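Local coordinates for protein demethyldecarbamoylnovobiocin O-methyltransferase (Streptomyces caeruleus, PDB 2WK1) that transfers a methyl group from S-adenosyl-L-methionine to the 4-hydroxyl of the noviose sugar in the penultimate step of novobiocin biosynthesis, at residues A[37-42]-A[121-126]; A[41-46]-A[90-95]. One frame throughout, in Å; residues are numbered along the deposited sequence.

Interaction 1 (A[37-42]-A[121-126]); sequences LYLDLM and CILMRG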
ATOM      1  N   LEU A  37       1.230  -9.620   8.613  1.00 13.73           N
ATOM      2  CA  LEU A  37       1.551  -8.216   8.382  1.00 13.15           C
ATOM      3  C   LEU A  37       1.266  -7.843   6.933  1.00 11.89           C
ATOM      4  O   LEU A  37       0.739  -6.766   6.647  1.00 12.03           O
ATOM      5  CB  LEU A  37       3.011  -7.925   8.710  1.00 13.19           C
ATOM      6  CG  LEU A  37       3.413  -8.034  10.183  1.00 15.76           C
ATOM      7  CD1 LEU A  37       4.923  -7.991  10.301  1.00 17.96           C
ATOM      8  CD2 LEU A  37       2.782  -6.947  10.997  1.00 19.65           C
ATOM      9  N   TYR A  38       1.651  -8.728   6.025  1.00 11.29           N
ATOM     10  CA  TYR A  38       1.436  -8.495   4.604  1.00 10.82           C
ATOM     11  C   TYR A  38      -0.040  -8.331   4.278  1.00 10.18           C
ATOM     12  O   TYR A  38      -0.408  -7.402   3.565  1.00 10.47           O
ATOM     13  CB  TYR A  38       2.030  -9.648   3.832  1.00 10.48           C
ATOM     14  CG  TYR A  38       1.713  -9.725   2.357  1.00 11.40           C
ATOM     15  CD1 TYR A  38       2.133  -8.752   1.473  1.00 12.27           C
ATOM     16  CD2 TYR A  38       1.048 -10.833   1.846  1.00 12.07           C
ATOM     17  CE1 TYR A  38       1.905  -8.885   0.112  1.00 12.29           C
ATOM     18  CE2 TYR A  38       0.819 -10.975   0.489  1.00 13.41           C
ATOM     19  CZ  TYR A  38       1.228  -9.992  -0.373  1.00 12.70           C
ATOM     20  OH  TYR A  38       0.981 -10.186  -1.706  1.00 15.45           O
ATOM     21  N   LEU A  39      -0.880  -9.265   4.723  1.00 10.15           N
ATOM     22  CA  LEU A  39      -2.296  -9.201   4.355  1.00 10.49           C
ATOM     23  C   LEU A  39      -2.994  -8.039   5.012  1.00 10.63           C
ATOM     24  O   LEU A  39      -3.855  -7.412   4.401  1.00 11.37           O
ATOM     25  CB  LEU A  39      -3.015 -10.510   4.652  1.00 10.69           C
ATOM     26  CG  LEU A  39      -2.548 -11.665   3.787  1.00 10.67           C
ATOM     27  CD1 LEU A  39      -3.190 -12.979   4.241  1.00 12.53           C
ATOM     28  CD2 LEU A  39      -2.759 -11.406   2.294  1.00 11.93           C
ATOM     29  N   ASP A  40      -2.600  -7.717   6.245  1.00 11.25           N
ATOM     30  CA  ASP A  40      -3.144  -6.536   6.890  1.00 12.65           C
ATOM     31  C   ASP A  40      -2.866  -5.275   6.055  1.00 11.80           C
ATOM     32  O   ASP A  40      -3.735  -4.408   5.829  1.00 12.44           O
ATOM     33  CB  ASP A  40      -2.550  -6.356   8.293  1.00 13.59           C
ATOM     34  CG  ASP A  40      -3.051  -7.355   9.322  1.00 19.82           C
ATOM     35  OD1 ASP A  40      -4.015  -8.102   9.082  1.00 24.73           O
ATOM     36  OD2 ASP A  40      -2.452  -7.366  10.436  1.00 27.55           O
ATOM     37  N   LEU A  41      -1.635  -5.155   5.588  1.00 11.08           N
ATOM     38  CA  LEU A  41      -1.244  -3.988   4.799  1.00 11.20           C
ATOM     39  C   LEU A  41      -1.929  -4.009   3.444  1.00 11.03           C
ATOM     40  O   LEU A  41      -2.418  -2.999   2.951  1.00 12.20           O
ATOM     41  CB  LEU A  41       0.279  -3.929   4.649  1.00 11.39           C
ATOM     42  CG  LEU A  41       0.832  -2.841   3.761  1.00 12.74           C
ATOM     43  CD1 LEU A  41       0.470  -1.481   4.330  1.00 15.17           C
ATOM     44  CD2 LEU A  41       2.343  -2.979   3.609  1.00 14.11           C
ATOM     45  N   MET A  42      -2.015  -5.173   2.837  1.00 10.20           N
ATOM     46  CA  MET A  42      -2.686  -5.239   1.579  1.00 11.11           C
ATOM     47  C   MET A  42      -4.114  -4.755   1.608  1.00 10.06           C
ATOM     48  O   MET A  42      -4.538  -4.049   0.691  1.00 10.47           O
ATOM     49  CB  MET A  42      -2.616  -6.899   0.945  0.50 13.31           C
ATOM     50  CG  MET A  42      -3.276  -6.882  -0.357  0.50 13.67           C
ATOM     51  SD  MET A  42      -2.883  -8.412  -1.136  0.50 15.39           S
ATOM     52  CE  MET A  42      -1.374  -8.207  -1.722  0.50 15.69           C
ATOM     53  N   CYS A 121      -9.890  -9.358  -6.289  1.00 10.53           N
ATOM     54  CA  CYS A 121      -9.166 -10.469  -6.868  1.00 10.69           C
ATOM     55  C   CYS A 121      -7.672 -10.414  -6.572  1.00  9.02           C
ATOM     56  O   CYS A 121      -7.050 -11.461  -6.365  1.00 10.07           O
ATOM     57  CB  CYS A 121      -9.379 -10.574  -8.365  1.00 12.18           C
ATOM     58  SG  CYS A 121     -11.028 -10.939  -8.860  1.00 18.93           S
ATOM     59  N   ILE A 122      -7.094  -9.215  -6.506  1.00  9.20           N
ATOM     60  CA  ILE A 122      -5.708  -9.071  -6.080  1.00  9.14           C
ATOM     61  C   ILE A 122      -5.570  -9.575  -4.665  1.00  9.21           C
ATOM     62  O   ILE A 122      -4.615 -10.282  -4.364  1.00  9.32           O
ATOM     63  CB  ILE A 122      -5.240  -7.605  -6.244  1.00  9.11           C
ATOM     64  CG1 ILE A 122      -5.185  -7.228  -7.726  1.00  9.94           C
ATOM     65  CG2 ILE A 122      -3.884  -7.369  -5.570  1.00 10.59           C
ATOM     66  CD1 ILE A 122      -5.071  -5.728  -7.994  1.00 11.72           C
ATOM     67  N   LEU A 123      -6.487  -9.211  -3.771  1.00  9.37           N
ATOM     68  CA  LEU A 123      -6.434  -9.763  -2.430  1.00  8.85           C
ATOM     69  C   LEU A 123      -6.476 -11.286  -2.421  1.00  8.86           C
ATOM     70  O   LEU A 123      -5.690 -11.927  -1.715  1.00  9.51           O
ATOM     71  CB  LEU A 123      -7.555  -9.187  -1.541  1.00  9.19           C
ATOM     72  CG  LEU A 123      -7.542  -9.727  -0.086  1.00  9.63           C
ATOM     73  CD1 LEU A 123      -6.290  -9.379   0.660  1.00 11.48           C
ATOM     74  CD2 LEU A 123      -8.775  -9.269   0.701  1.00 11.06           C
ATOM     75  N   MET A 124      -7.395 -11.870  -3.178  1.00  9.17           N
ATOM     76  CA  MET A 124      -7.467 -13.334  -3.235  1.00  9.60           C
ATOM     77  C   MET A 124      -6.122 -13.931  -3.632  1.00  9.13           C
ATOM     78  O   MET A 124      -5.660 -14.896  -3.030  1.00  9.71           O
ATOM     79  CB  MET A 124      -8.549 -13.756  -4.210  1.00 10.30           C
ATOM     80  CG  MET A 124      -9.945 -13.417  -3.752  1.00 12.19           C
ATOM     81  SD  MET A 124     -11.164 -13.996  -5.019  1.00 16.84           S
ATOM     82  CE  MET A 124     -12.705 -13.517  -4.207  1.00 19.27           C
ATOM     83  N   ARG A 125      -5.486 -13.380  -4.667  1.00  9.05           N
ATOM     84  CA  ARG A 125      -4.198 -13.904  -5.072  1.00  9.67           C
ATOM     85  C   ARG A 125      -3.137 -13.684  -4.004  1.00  9.73           C
ATOM     86  O   ARG A 125      -2.293 -14.545  -3.782  1.00  9.98           O
ATOM     87  CB  ARG A 125      -3.750 -13.284  -6.401  1.00 10.00           C
ATOM     88  CG  ARG A 125      -2.389 -13.749  -6.898  1.00 10.93           C
ATOM     89  CD  ARG A 125      -2.359 -15.204  -7.248  1.00 11.45           C
ATOM     90  NE  ARG A 125      -1.022 -15.766  -7.484  1.00 12.34           N
ATOM     91  CZ  ARG A 125      -0.298 -16.399  -6.572  1.00 11.79           C
ATOM     92  NH1 ARG A 125      -0.716 -16.494  -5.337  1.00 12.89           N
ATOM     93  NH2 ARG A 125       0.830 -16.997  -6.915  1.00 15.61           N
ATOM     94  N   GLY A 126      -3.183 -12.536  -3.339  1.00  9.34           N
ATOM     95  CA  GLY A 126      -2.249 -12.265  -2.248  1.00  9.88           C
ATOM     96  C   GLY A 126      -2.385 -13.206  -1.073  1.00 10.09           C
ATOM     97  O   GLY A 126      -1.388 -13.567  -0.476  1.00 10.49           O
TER

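Interaction 2 (A[41-46]-A[90-95]); sequences LMIKVL and RLENIR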
ATOM      1  N   LEU A  41      -1.635  -5.155   5.588  1.00 11.08           N
ATOM      2  CA  LEU A  41      -1.244  -3.988   4.799  1.00 11.20           C
ATOM      3  C   LEU A  41      -1.929  -4.009   3.444  1.00 11.03           C
ATOM      4  O   LEU A  41      -2.418  -2.999   2.951  1.00 12.20           O
ATOM      5  CB  LEU A  41       0.279  -3.929   4.649  1.00 11.39           C
ATOM      6  CG  LEU A  41       0.832  -2.841   3.761  1.00 12.74           C
ATOM      7  CD1 LEU A  41       0.470  -1.481   4.330  1.00 15.17           C
ATOM      8  CD2 LEU A  41       2.343  -2.979   3.609  1.00 14.11           C
ATOM      9  N   MET A  42      -2.015  -5.173   2.837  1.00 10.20           N
ATOM     10  CA  MET A  42      -2.686  -5.239   1.579  1.00 11.11           C
ATOM     11  C   MET A  42      -4.114  -4.755   1.608  1.00 10.06           C
ATOM     12  O   MET A  42      -4.538  -4.049   0.691  1.00 10.47           O
ATOM     13  CB  MET A  42      -2.616  -6.899   0.945  0.50 13.31           C
ATOM     14  CG  MET A  42      -3.276  -6.882  -0.357  0.50 13.67           C
ATOM     15  SD  MET A  42      -2.883  -8.412  -1.136  0.50 15.39           S
ATOM     16  CE  MET A  42      -1.374  -8.207  -1.722  0.50 15.69           C
ATOM     17  N   ILE A  43      -4.862  -5.130   2.656  1.00 10.04           N
ATOM     18  CA  ILE A  43      -6.246  -4.648   2.784  1.00  9.97           C
ATOM     19  C   ILE A  43      -6.282  -3.117   2.841  1.00 10.39           C
ATOM     20  O   ILE A  43      -7.095  -2.486   2.175  1.00 11.33           O
ATOM     21  CB  ILE A  43      -6.917  -5.343   3.980  1.00 10.63           C
ATOM     22  CG1 ILE A  43      -7.177  -6.828   3.621  1.00 11.79           C
ATOM     23  CG2 ILE A  43      -8.203  -4.605   4.373  1.00 12.02           C
ATOM     24  CD1 ILE A  43      -7.610  -7.708   4.778  1.00 15.33           C
ATOM     25  N   LYS A  44      -5.390  -2.523   3.619  1.00 10.31           N
ATOM     26  CA  LYS A  44      -5.340  -1.064   3.736  1.00 11.60           C
ATOM     27  C   LYS A  44      -4.948  -0.359   2.442  1.00 10.90           C
ATOM     28  O   LYS A  44      -5.443   0.728   2.109  1.00 12.14           O
ATOM     29  CB  LYS A  44      -4.348  -0.639   4.814  1.00 12.87           C
ATOM     30  CG  LYS A  44      -4.698  -1.055   6.203  1.00 15.85           C
ATOM     31  CD  LYS A  44      -3.489  -0.787   7.131  1.00 19.12           C
ATOM     32  CE  LYS A  44      -3.857  -0.611   8.585  1.00 23.47           C
ATOM     33  NZ  LYS A  44      -4.116  -1.892   9.217  1.00 24.42           N
ATOM     34  N   VAL A  45      -4.053  -0.985   1.686  1.00 10.54           N
ATOM     35  CA  VAL A  45      -3.607  -0.412   0.415  1.00 11.96           C
ATOM     36  C   VAL A  45      -4.717  -0.531  -0.632  1.00 10.98           C
ATOM     37  O   VAL A  45      -5.022   0.400  -1.356  1.00 10.74           O
ATOM     38  CB  VAL A  45      -2.268  -1.087  -0.097  1.00 14.10           C
ATOM     39  CG1 VAL A  45      -1.871  -0.489  -1.399  1.00 18.67           C
ATOM     40  CG2 VAL A  45      -1.174  -1.024   0.977  1.00 17.11           C
ATOM     41  N   LEU A  46      -5.307  -1.704  -0.716  1.00 10.17           N
ATOM     42  CA  LEU A  46      -6.312  -1.945  -1.744  1.00 10.32           C
ATOM     43  C   LEU A  46      -7.508  -1.005  -1.646  1.00 10.25           C
ATOM     44  O   LEU A  46      -8.038  -0.544  -2.666  1.00 10.95           O
ATOM     45  CB  LEU A  46      -6.798  -3.402  -1.666  1.00 10.35           C
ATOM     46  CG  LEU A  46      -5.810  -4.434  -2.207  1.00 10.30           C
ATOM     47  CD1 LEU A  46      -6.229  -5.817  -1.734  1.00 11.63           C
ATOM     48  CD2 LEU A  46      -5.711  -4.387  -3.717  1.00 11.72           C
ATOM     49  N   ARG A  90     -15.699  -5.718   3.834  1.00 10.13           N
ATOM     50  CA  ARG A  90     -15.862  -6.730   2.810  1.00  9.52           C
ATOM     51  C   ARG A  90     -14.511  -7.349   2.383  1.00  9.43           C
ATOM     52  O   ARG A  90     -14.467  -8.533   2.045  1.00  9.63           O
ATOM     53  CB  ARG A  90     -16.703  -6.246   1.626  1.00  9.86           C
ATOM     54  CG  ARG A  90     -18.197  -6.478   1.834  1.00 11.22           C
ATOM     55  CD  ARG A  90     -19.089  -5.799   0.791  1.00 11.10           C
ATOM     56  NE  ARG A  90     -19.326  -4.415   1.129  1.00 11.71           N
ATOM     57  CZ  ARG A  90     -19.471  -3.411   0.265  1.00 12.78           C
ATOM     58  NH1 ARG A  90     -19.367  -3.586  -1.036  1.00 14.45           N
ATOM     59  NH2 ARG A  90     -19.678  -2.196   0.724  1.00 14.37           N
ATOM     60  N   LEU A  91     -13.429  -6.579   2.415  1.00  8.75           N
ATOM     61  CA  LEU A  91     -12.097  -7.188   2.182  1.00  8.83           C
ATOM     62  C   LEU A  91     -11.737  -8.167   3.296  1.00  9.70           C
ATOM     63  O   LEU A  91     -11.224  -9.245   3.037  1.00  9.66           O
ATOM     64  CB  LEU A  91     -11.019  -6.103   2.045  1.00  9.29           C
ATOM     65  CG  LEU A  91     -11.008  -5.290   0.751  1.00  9.52           C
ATOM     66  CD1 LEU A  91     -10.171  -4.018   0.934  1.00 11.51           C
ATOM     67  CD2 LEU A  91     -10.529  -6.091  -0.457  1.00 11.14           C
ATOM     68  N   GLU A  92     -12.014  -7.776   4.541  1.00  9.98           N
ATOM     69  CA  GLU A  92     -11.764  -8.672   5.656  1.00 10.75           C
ATOM     70  C   GLU A  92     -12.580  -9.965   5.550  1.00  9.77           C
ATOM     71  O   GLU A  92     -12.093 -11.036   5.889  1.00 10.89           O
ATOM     72  CB  GLU A  92     -11.992  -7.972   7.013  1.00 12.15           C
ATOM     73  CG  GLU A  92     -10.916  -6.932   7.335  1.00 15.70           C
ATOM     74  CD  GLU A  92     -11.200  -6.025   8.551  1.00 22.64           C
ATOM     75  OE1 GLU A  92     -12.387  -5.814   8.926  1.00 27.90           O
ATOM     76  OE2 GLU A  92     -10.212  -5.463   9.099  1.00 25.39           O
ATOM     77  N   ASN A  93     -13.815  -9.864   5.053  1.00  9.31           N
ATOM     78  CA  ASN A  93     -14.622 -11.057   4.798  1.00  9.57           C
ATOM     79  C   ASN A  93     -13.985 -11.990   3.777  1.00  9.16           C
ATOM     80  O   ASN A  93     -13.989 -13.203   3.950  1.00  9.58           O
ATOM     81  CB  ASN A  93     -16.028 -10.630   4.363  1.00 10.27           C
ATOM     82  CG  ASN A  93     -16.862 -11.784   3.834  1.00 10.74           C
ATOM     83  OD1 ASN A  93     -17.006 -11.916   2.617  1.00 12.04           O
ATOM     84  ND2 ASN A  93     -17.373 -12.632   4.725  1.00 12.07           N
ATOM     85  N   ILE A  94     -13.454 -11.433   2.692  1.00  9.29           N
ATOM     86  CA  ILE A  94     -12.729 -12.264   1.717  1.00  9.05           C
ATOM     87  C   ILE A  94     -11.579 -12.986   2.409  1.00  9.53           C
ATOM     88  O   ILE A  94     -11.385 -14.190   2.241  1.00 11.10           O
ATOM     89  CB  ILE A  94     -12.160 -11.439   0.556  1.00  9.37           C
ATOM     90  CG1 ILE A  94     -13.279 -10.906  -0.294  1.00  9.30           C
ATOM     91  CG2 ILE A  94     -11.193 -12.282  -0.320  1.00 10.17           C
ATOM     92  CD1 ILE A  94     -12.806  -9.902  -1.365  1.00 10.92           C
ATOM     93  N   ARG A  95     -10.791 -12.244   3.186  1.00  9.80           N
ATOM     94  CA  ARG A  95      -9.670 -12.852   3.881  1.00 10.72           C
ATOM     95  C   ARG A  95     -10.110 -13.993   4.793  1.00 11.61           C
ATOM     96  O   ARG A  95      -9.483 -15.056   4.806  1.00 11.90           O
ATOM     97  CB  ARG A  95      -8.868 -11.801   4.637  1.00 11.56           C
ATOM     98  CG  ARG A  95      -7.635 -12.379   5.312  1.00 14.68           C
ATOM     99  CD  ARG A  95      -6.971 -11.407   6.140  1.00 18.82           C
ATOM    100  NE  ARG A  95      -5.884 -11.959   6.901  1.00 20.48           N
ATOM    101  CZ  ARG A  95      -5.081 -11.193   7.628  1.00 22.65           C
ATOM    102  NH1 ARG A  95      -5.280  -9.879   7.667  1.00 25.13           N
ATOM    103  NH2 ARG A  95      -4.066 -11.743   8.270  1.00 24.44           N
TER

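Interaction 1 (A[37-42]-A[121-126])
Antiparallel helix packing joins helix 35-47, near the N-terminus, to helix 119-130, with Tyr-38, Leu-39 and Met-42 on one side meeting Leu-123 and Gly-126 on the other. The short axes run at 178° to each other and lie 10.7 Å apart at their closest. Met-42, which is modelled in two conformers, bridges the gap in the one described here. Its CG is anti to the backbone N (chi1 -178°), which sends the chain out toward the opposing helix, and a bend at chi3 (-80°) swings CE across the CA of Gly-126. SD of Met-42 rests 4.0 Å from CD1 of Leu-123, and the same sulfur lies 4.1 Å from CA of Gly-126. In this conformer the bare glycine backbone lets the sulfur come close. Helix 119-130 follows the first strand, 109-113, of the Rossmann-like methyltransferase sheet and leads into strand 138-142. Its Cys-121 and Met-124 pack on that strand, leaving helix 35-47 on the side of this beta-alpha-beta crossover helix away from the sheet. Further along, the Tyr-38 ring turns its edge to the glycine: CE2 of Tyr-38 is 3.5 Å from O of Gly-126, which lies in the ring plane. Leu-39 reaches the same carbonyl with a methyl, CD2 of Leu-39 standing 3.8 Å from O of Gly-126. Tyr-38 also packs on Leu-37 of the second subunit, and Met-42 on Leu-41 of that subunit.

Interaction 2 (A[41-46]-A[90-95])
This is a largely apolar helix-helix contact in which Ile-43 of helix 35-47 fits against Leu-91, Glu-92 and Arg-95 of helix 87-103, the helix that precedes the first strand of the methyltransferase sheet. The segments run roughly antiparallel, at 144°, and approach to 10.4 Å between axes. Ile-43, beta-branched and buried, divides its two arms between different partners. CG2 of Ile-43 lies 3.9 Å from CB of Leu-91, the two side chains lying alongside and pointing opposite ways. The leucine methyl continues over the backbone, CD1 of Leu-91 coming to 3.7 Å from O of Ile-43, and it also reaches CB of Leu-46 at 4.3 Å. The other arm follows from CG1 being anti to the carbonyl carbon (chi1 -71°): CD1 of Ile-43 meets CD of Arg-95 at 4.0 Å, where the arginine chain passes roughly perpendicular to the isoleucine. Arginine serves here because its extended aliphatic chain can pack against the isoleucine while the guanidinium goes on to polar partners, Ser-36 and Asp-40, both earlier on helix 35-47. At the margin, CD1 of Ile-43 also lies 4.3 Å from CG of Glu-92, the predicted proton acceptor, which offers this methylene as apolar surface. Helix 119-130 packs beside both partners, while Ile-94 and Arg-90 on helix 87-103 rest on Arg-214 of the central strand 210-215.

Interactions 1 and 2 share Leu-41 and Met-42 and lie with their centres about 6 Å apart, since helix 35-47 packs on helices 119-130 and 87-103 at once. Leu-123 ties the three together: its CD2 is 3.4 Å from O of Leu-91, and its CB is 3.6 Å from CD1 of Leu-46. A salt bridge of 2.6 Å from NH1 of Arg-95 to OD1 of Asp-40 adds a polar link between them. Interaction 2 is nearer the cofactor site, with the Leu-91 side chain about 6 Å from the bound S-adenosyl-L-homocysteine, against about 9 Å for that of Leu-123. Both contacts also border the second subunit of the homodimer.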